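Local coordinates for putative NADH-flavin reductase (PDB 3H2S), which binds NADPH in a Rossmann-type fold and is probably an oxidoreductase that uses the nicotinamide coenzyme in hydride transfer, at residues F162-T168 with H186-M192; E19-H25 with A193-D198. One frame throughout, in Å; residues are numbered along the deposited sequence.

Helix 189-201 serves both contacts: interaction 1 wraps the loop 162-168 round its N-terminal turn, and interaction 2 packs its next turns, 193-198, against the end of helix 11-22. The centres lie 13 Å apart, and the two touch directly where Ala-167 CB meets Leu-194 CG at 3.5 Å. Interaction 1 reaches the coenzyme through Phe-162, whose CE2 stands 3.5 Å from O4D of NADPH; interaction 2 lies farther off, the side chain of Ala-193 being about 10 Å from a bound NADPH. Helix 11-22 ties them together further, since its first residues, Arg-11 and Ala-12, bind NADPH and its last turn belongs to interaction 2.

Interaction 1: F162-T168 with H186-M192; sequences FPSGPAT and HITTGNM. With NDP (NADPH dihydro-nicotinamide-adenine-dinucleotide phosphate), chain C.
The N-terminal turn of helix 189-201 is wrapped here by the loop 162-168, which begins at the NADPH pocket. Thr-188 is the N-cap: its OG1 accepts from Asn-191 N and donates to Pro-166 O, coming from above that carbonyl's plane. The loop also takes up the first helix N-H groups, with Thr-189 N bound to Pro-163 O at 3.0 Å and Gly-190 N to Gly-165 O at 2.9 Å. In return, Gly-165 N donates to Thr-189 OG1, 3.2 Å and nearly straight at 164°. Gly-190 lets the loop close in, as a side chain would run into Pro-166 and Ala-167. The Asn-191 amide holds Thr-168 by two hydrogen bonds: OD1 takes Thr-168 N at 2.7 Å, and ND2 gives to Thr-168 OG1 at 2.9 Å, with the hydroxyl in the amide plane. An alanine here would leave Thr-168 N and OG1 without these partners and would probably free the loop's end to shift. Phe-162 swings its ring opposite the backbone N (chi1 -165°), which brings CE1 to 3.7 Å from CB of Met-192, a selenomethionine in this crystal, while Ile-187 O and NADPH O4D lie at the ring edge. Beyond the contact, Asn-191 ND2 and Thr-188 N both reach Asp-214 of strand 209-214, Met-192 packs on strand 153-158, and Thr-189 touches helix 11-22.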
# COMPACT_ATOMS: atom_id res chain seq x y z
N PHE A 162 7.58 6.97 24.16
CA PHE A 162 6.37 6.15 24.30
C PHE A 162 6.54 5.07 25.39
O PHE A 162 6.44 3.86 25.12
CB PHE A 162 6.04 5.52 22.94
CG PHE A 162 4.66 4.94 22.83
CD1 PHE A 162 3.69 5.20 23.79
CD2 PHE A 162 4.33 4.14 21.74
CE1 PHE A 162 2.41 4.68 23.66
CE2 PHE A 162 3.06 3.61 21.60
CZ PHE A 162 2.10 3.87 22.58
N PRO A 163 6.78 5.50 26.64
CA PRO A 163 7.04 4.57 27.74
C PRO A 163 5.79 3.79 28.16
O PRO A 163 4.66 4.25 27.97
CB PRO A 163 7.47 5.51 28.88
CG PRO A 163 6.80 6.80 28.56
CD PRO A 163 6.87 6.91 27.08
N SER A 164 5.99 2.63 28.78
CA SER A 164 4.89 1.90 29.38
C SER A 164 4.43 2.63 30.63
O SER A 164 5.24 3.23 31.32
CB SER A 164 5.33 0.48 29.75
OG SER A 164 4.42 -0.10 30.66
N GLY A 165 3.12 2.72 30.83
CA GLY A 165 2.61 3.34 32.04
C GLY A 165 1.09 3.40 32.07
O GLY A 165 0.46 3.32 31.03
N PRO A 166 0.51 3.54 33.27
CA PRO A 166 -0.95 3.67 33.38
C PRO A 166 -1.46 4.99 32.79
O PRO A 166 -0.70 5.94 32.59
CB PRO A 166 -1.19 3.63 34.89
CG PRO A 166 0.06 4.16 35.48
CD PRO A 166 1.16 3.60 34.59
N ALA A 167 -2.76 5.03 32.49
CA ALA A 167 -3.36 6.23 31.92
C ALA A 167 -3.56 7.27 33.01
O ALA A 167 -3.82 6.93 34.17
CB ALA A 167 -4.73 5.89 31.31
N THR A 168 -3.45 8.54 32.63
CA THR A 168 -3.77 9.65 33.52
C THR A 168 -4.71 10.61 32.80
O THR A 168 -5.93 10.52 32.96
CB THR A 168 -2.51 10.41 33.96
OG1 THR A 168 -1.75 10.79 32.79
CG2 THR A 168 -1.65 9.55 34.85
N HIS A 186 6.38 13.10 25.81
CA HIS A 186 6.13 11.69 26.12
C HIS A 186 4.65 11.38 26.25
O HIS A 186 3.84 12.26 26.56
CB HIS A 186 6.88 11.27 27.39
CG HIS A 186 6.68 12.19 28.55
ND1 HIS A 186 5.54 12.18 29.33
CD2 HIS A 186 7.43 13.22 29.01
CE1 HIS A 186 5.64 13.10 30.27
NE2 HIS A 186 6.77 13.76 30.09
N ILE A 187 4.31 10.14 25.93
CA ILE A 187 2.97 9.61 26.13
C ILE A 187 3.08 8.17 26.61
O ILE A 187 3.88 7.41 26.07
CB ILE A 187 2.15 9.66 24.81
CG1 ILE A 187 0.74 9.09 25.02
CG2 ILE A 187 2.84 8.84 23.72
CD1 ILE A 187 -0.28 10.10 25.45
N THR A 188 2.36 7.83 27.67
CA THR A 188 2.33 6.45 28.15
C THR A 188 1.46 5.55 27.29
O THR A 188 0.53 6.02 26.61
CB THR A 188 1.88 6.36 29.63
OG1 THR A 188 0.51 6.80 29.75
CG2 THR A 188 2.78 7.22 30.52
N THR A 189 1.73 4.25 27.34
CA THR A 189 0.85 3.28 26.70
C THR A 189 -0.59 3.42 27.19
O THR A 189 -1.53 3.27 26.42
CB THR A 189 1.36 1.84 26.90
OG1 THR A 189 1.60 1.61 28.28
CG2 THR A 189 2.67 1.62 26.15
N GLY A 190 -0.77 3.71 28.48
CA GLY A 190 -2.11 3.89 29.04
C GLY A 190 -2.84 5.08 28.43
O GLY A 190 -4.01 4.98 28.05
N ASN A 191 -2.14 6.19 28.28
CA ASN A 191 -2.74 7.42 27.73
C ASN A 191 -2.99 7.37 26.23
O ASN A 191 -4.06 7.80 25.76
CB ASN A 191 -1.88 8.64 28.10
CG ASN A 191 -2.21 9.17 29.46
OD1 ASN A 191 -3.34 9.03 29.93
ND2 ASN A 191 -1.19 9.66 30.18
N MSE A 192 -2.10 6.69 25.51
CA MSE A 192 -2.36 6.36 24.12
C MSE A 192 -3.64 5.52 24.01
O MSE A 192 -4.46 5.76 23.12
CB MSE A 192 -1.17 5.61 23.49
CG MSE A 192 -1.44 5.11 22.08
SE MSE A 192 -1.77 6.57 20.79
CE MSE A 192 0.06 7.23 20.64
PA NDP C . 5.59 -3.80 20.50
O1A NDP C . 7.08 -3.95 20.08
O2A NDP C . 5.25 -3.91 21.95
O5B NDP C . 5.05 -5.13 19.61
C5B NDP C . 3.93 -4.71 18.78
C4B NDP C . 3.14 -5.98 18.27
O4B NDP C . 3.68 -6.36 17.02
C3B NDP C . 3.32 -7.23 19.20
O3B NDP C . 2.03 -7.66 19.51
C2B NDP C . 4.05 -8.25 18.23
O2B NDP C . 3.78 -9.60 18.43
C1B NDP C . 3.50 -7.74 16.87
N9A NDP C . 4.37 -8.16 15.76
C8A NDP C . 5.70 -7.70 15.57
N7A NDP C . 6.27 -8.21 14.48
C5A NDP C . 5.26 -9.01 13.90
C6A NDP C . 5.29 -9.77 12.72
N6A NDP C . 6.44 -9.82 11.99
N1A NDP C . 4.26 -10.68 12.50
C2A NDP C . 3.15 -10.54 13.29
N3A NDP C . 2.94 -9.70 14.34
C4A NDP C . 4.07 -8.99 14.68
O3 NDP C . 5.38 -2.31 20.02
PN NDP C . 4.88 -0.88 20.61
O1N NDP C . 3.57 -1.12 21.39
O2N NDP C . 6.01 -0.45 21.49
O5D NDP C . 4.53 0.17 19.41
C5D NDP C . 3.22 0.29 18.86
C4D NDP C . 3.27 1.40 17.79
O4D NDP C . 3.88 2.51 18.43
C3D NDP C . 4.07 1.11 16.49
O3D NDP C . 3.47 1.74 15.41
C2D NDP C . 5.47 1.72 16.86
O2D NDP C . 6.16 2.15 15.72
C1D NDP C . 4.95 2.98 17.65
N1N NDP C . 6.03 3.62 18.39
C2N NDP C . 6.42 4.95 17.93
C3N NDP C . 7.70 5.50 18.57
C7N NDP C . 7.72 7.01 18.45
O7N NDP C . 7.35 7.55 17.42
N7N NDP C . 8.33 7.75 19.46
C4N NDP C . 8.13 4.98 19.92
C5N NDP C . 7.91 3.50 20.12
C6N NDP C . 6.76 2.85 19.38
P2B NDP C . 4.50 -10.41 19.64
O1X NDP C . 3.91 -9.92 21.01
O2X NDP C . 3.99 -11.90 19.52
O3X NDP C . 5.99 -10.28 19.61
O HOH W 1 -0.12 0.24 30.03

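Interaction 2: E19-H25 with A193-D198; sequences EARRRGH and ALAILD
Arg-23 and Leu-197 run antiparallel alongside each other, which sets Leu-197 CB over the centre of one guanidinium face, 3.5 Å from Arg-23 CZ. Held straight through to NE, the arginine reaches across to helix 189-201 and comes in nearly perpendicular to the Asp-198 side chain. NH1 and NH2 grip a single oxygen end-on, Asp-198 OD1, at 2.9 and 3.0 Å; this acceptor lies in the guanidinium plane, although the carboxylate plane is turned 51° from it. On another edge of the same group, Arg-23 NE donates to Glu-19 OE2 at 2.6 Å, OE2 accepting with its anti lone pair, the one away from OE1. Glu-19 leaves its backbone with CG anti to N (chi1 -179°) and then bends at chi2 (63°), its CG passing 3.7 Å from Leu-197 CG while Leu-194 CD2 comes up to its carboxylate. Nearer the backbone, Glu-19 CB touches Ala-193 CB at 3.8 Å. A Schellman motif with Gly-24 at C-prime ends helix 11-22 beside this network. Arg-22 also binds Glu-19, and Tyr-170 holds Asp-198 OD2. Arg-23, whose NH1 also pairs with Glu-201, thus joins Glu-19 OE2 and Asp-198 OD1, 6.1 Å apart, and its positive charge probably offsets the repulsion among these carboxylates.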
# COMPACT_ATOMS: atom_id res chain seq x y z
N GLU A 19 -8.10 -1.11 27.99
CA GLU A 19 -8.96 0.07 27.98
C GLU A 19 -10.27 -0.26 27.27
O GLU A 19 -11.34 0.19 27.68
CB GLU A 19 -8.27 1.25 27.29
CG GLU A 19 -9.12 2.53 27.27
CD GLU A 19 -9.41 3.07 28.67
OE1 GLU A 19 -8.69 2.69 29.62
OE2 GLU A 19 -10.37 3.87 28.83
N ALA A 20 -10.18 -1.02 26.18
CA ALA A 20 -11.38 -1.49 25.47
C ALA A 20 -12.31 -2.28 26.38
O ALA A 20 -13.53 -2.08 26.34
CB ALA A 20 -10.99 -2.31 24.26
N ARG A 21 -11.74 -3.20 27.16
CA ARG A 21 -12.54 -4.02 28.07
C ARG A 21 -13.12 -3.19 29.19
O ARG A 21 -14.26 -3.42 29.62
CB ARG A 21 -11.70 -5.17 28.65
CG ARG A 21 -11.36 -6.23 27.63
CD ARG A 21 -10.37 -7.24 28.21
NE ARG A 21 -11.07 -8.32 28.90
CZ ARG A 21 -10.67 -8.84 30.06
NH1 ARG A 21 -9.58 -8.37 30.66
NH2 ARG A 21 -11.34 -9.85 30.59
N ARG A 22 -12.33 -2.23 29.68
CA ARG A 22 -12.83 -1.33 30.73
C ARG A 22 -14.08 -0.60 30.22
O ARG A 22 -15.05 -0.41 30.96
CB ARG A 22 -11.76 -0.31 31.15
CG ARG A 22 -12.20 0.59 32.31
CD ARG A 22 -11.05 1.45 32.82
NE ARG A 22 -10.86 2.67 32.03
CZ ARG A 22 -11.75 3.66 31.93
NH1 ARG A 22 -12.95 3.54 32.47
NH2 ARG A 22 -11.47 4.72 31.19
N ARG A 23 -14.06 -0.28 28.93
CA ARG A 23 -15.12 0.52 28.33
C ARG A 23 -16.24 -0.33 27.74
O ARG A 23 -17.06 0.16 26.97
CB ARG A 23 -14.53 1.43 27.25
CG ARG A 23 -13.69 2.55 27.80
CD ARG A 23 -13.37 3.57 26.72
NE ARG A 23 -12.33 4.48 27.18
CZ ARG A 23 -12.07 5.66 26.63
NH1 ARG A 23 -12.89 6.18 25.72
NH2 ARG A 23 -11.06 6.38 27.09
N GLY A 24 -16.22 -1.63 28.04
CA GLY A 24 -17.35 -2.51 27.73
C GLY A 24 -17.43 -2.96 26.27
O GLY A 24 -18.50 -3.32 25.79
N HIS A 25 -16.30 -2.96 25.58
CA HIS A 25 -16.26 -3.41 24.19
C HIS A 25 -15.80 -4.87 24.08
O HIS A 25 -15.05 -5.36 24.93
CB HIS A 25 -15.39 -2.49 23.34
CG HIS A 25 -15.93 -1.10 23.25
ND1 HIS A 25 -15.40 -0.05 23.97
CD2 HIS A 25 -17.07 -0.64 22.69
CE1 HIS A 25 -16.14 1.03 23.78
NE2 HIS A 25 -17.19 0.68 23.04
N ALA A 193 -3.81 4.56 24.91
CA ALA A 193 -5.03 3.76 24.91
C ALA A 193 -6.28 4.63 25.12
O ALA A 193 -7.29 4.42 24.45
CB ALA A 193 -4.97 2.65 25.98
N LEU A 194 -6.22 5.56 26.07
CA LEU A 194 -7.31 6.52 26.27
C LEU A 194 -7.65 7.23 24.97
O LEU A 194 -8.82 7.36 24.61
CB LEU A 194 -6.95 7.58 27.33
CG LEU A 194 -6.86 7.20 28.81
CD1 LEU A 194 -6.75 8.47 29.66
CD2 LEU A 194 -8.06 6.36 29.24
N ALA A 195 -6.63 7.77 24.32
CA ALA A 195 -6.80 8.55 23.08
C ALA A 195 -7.42 7.72 21.96
O ALA A 195 -8.25 8.19 21.21
CB ALA A 195 -5.44 9.15 22.64
N ILE A 196 -6.94 6.49 21.80
CA ILE A 196 -7.48 5.59 20.81
C ILE A 196 -8.95 5.25 21.04
O ILE A 196 -9.76 5.39 20.14
CB ILE A 196 -6.62 4.31 20.72
CG1 ILE A 196 -5.24 4.67 20.12
CG2 ILE A 196 -7.34 3.25 19.88
CD1 ILE A 196 -4.23 3.53 20.11
N LEU A 197 -9.29 4.87 22.28
CA LEU A 197 -10.65 4.53 22.61
C LEU A 197 -11.55 5.75 22.55
O LEU A 197 -12.70 5.64 22.16
CB LEU A 197 -10.75 3.84 23.98
CG LEU A 197 -10.73 2.30 23.92
CD1 LEU A 197 -11.89 1.77 23.08
CD2 LEU A 197 -9.40 1.80 23.39
N ASP A 198 -11.00 6.92 22.88
CA ASP A 198 -11.76 8.16 22.74
C ASP A 198 -12.19 8.36 21.30
O ASP A 198 -13.32 8.76 21.03
CB ASP A 198 -10.94 9.37 23.21
CG ASP A 198 -10.99 9.54 24.73
OD1 ASP A 198 -11.72 8.79 25.40
OD2 ASP A 198 -10.30 10.45 25.23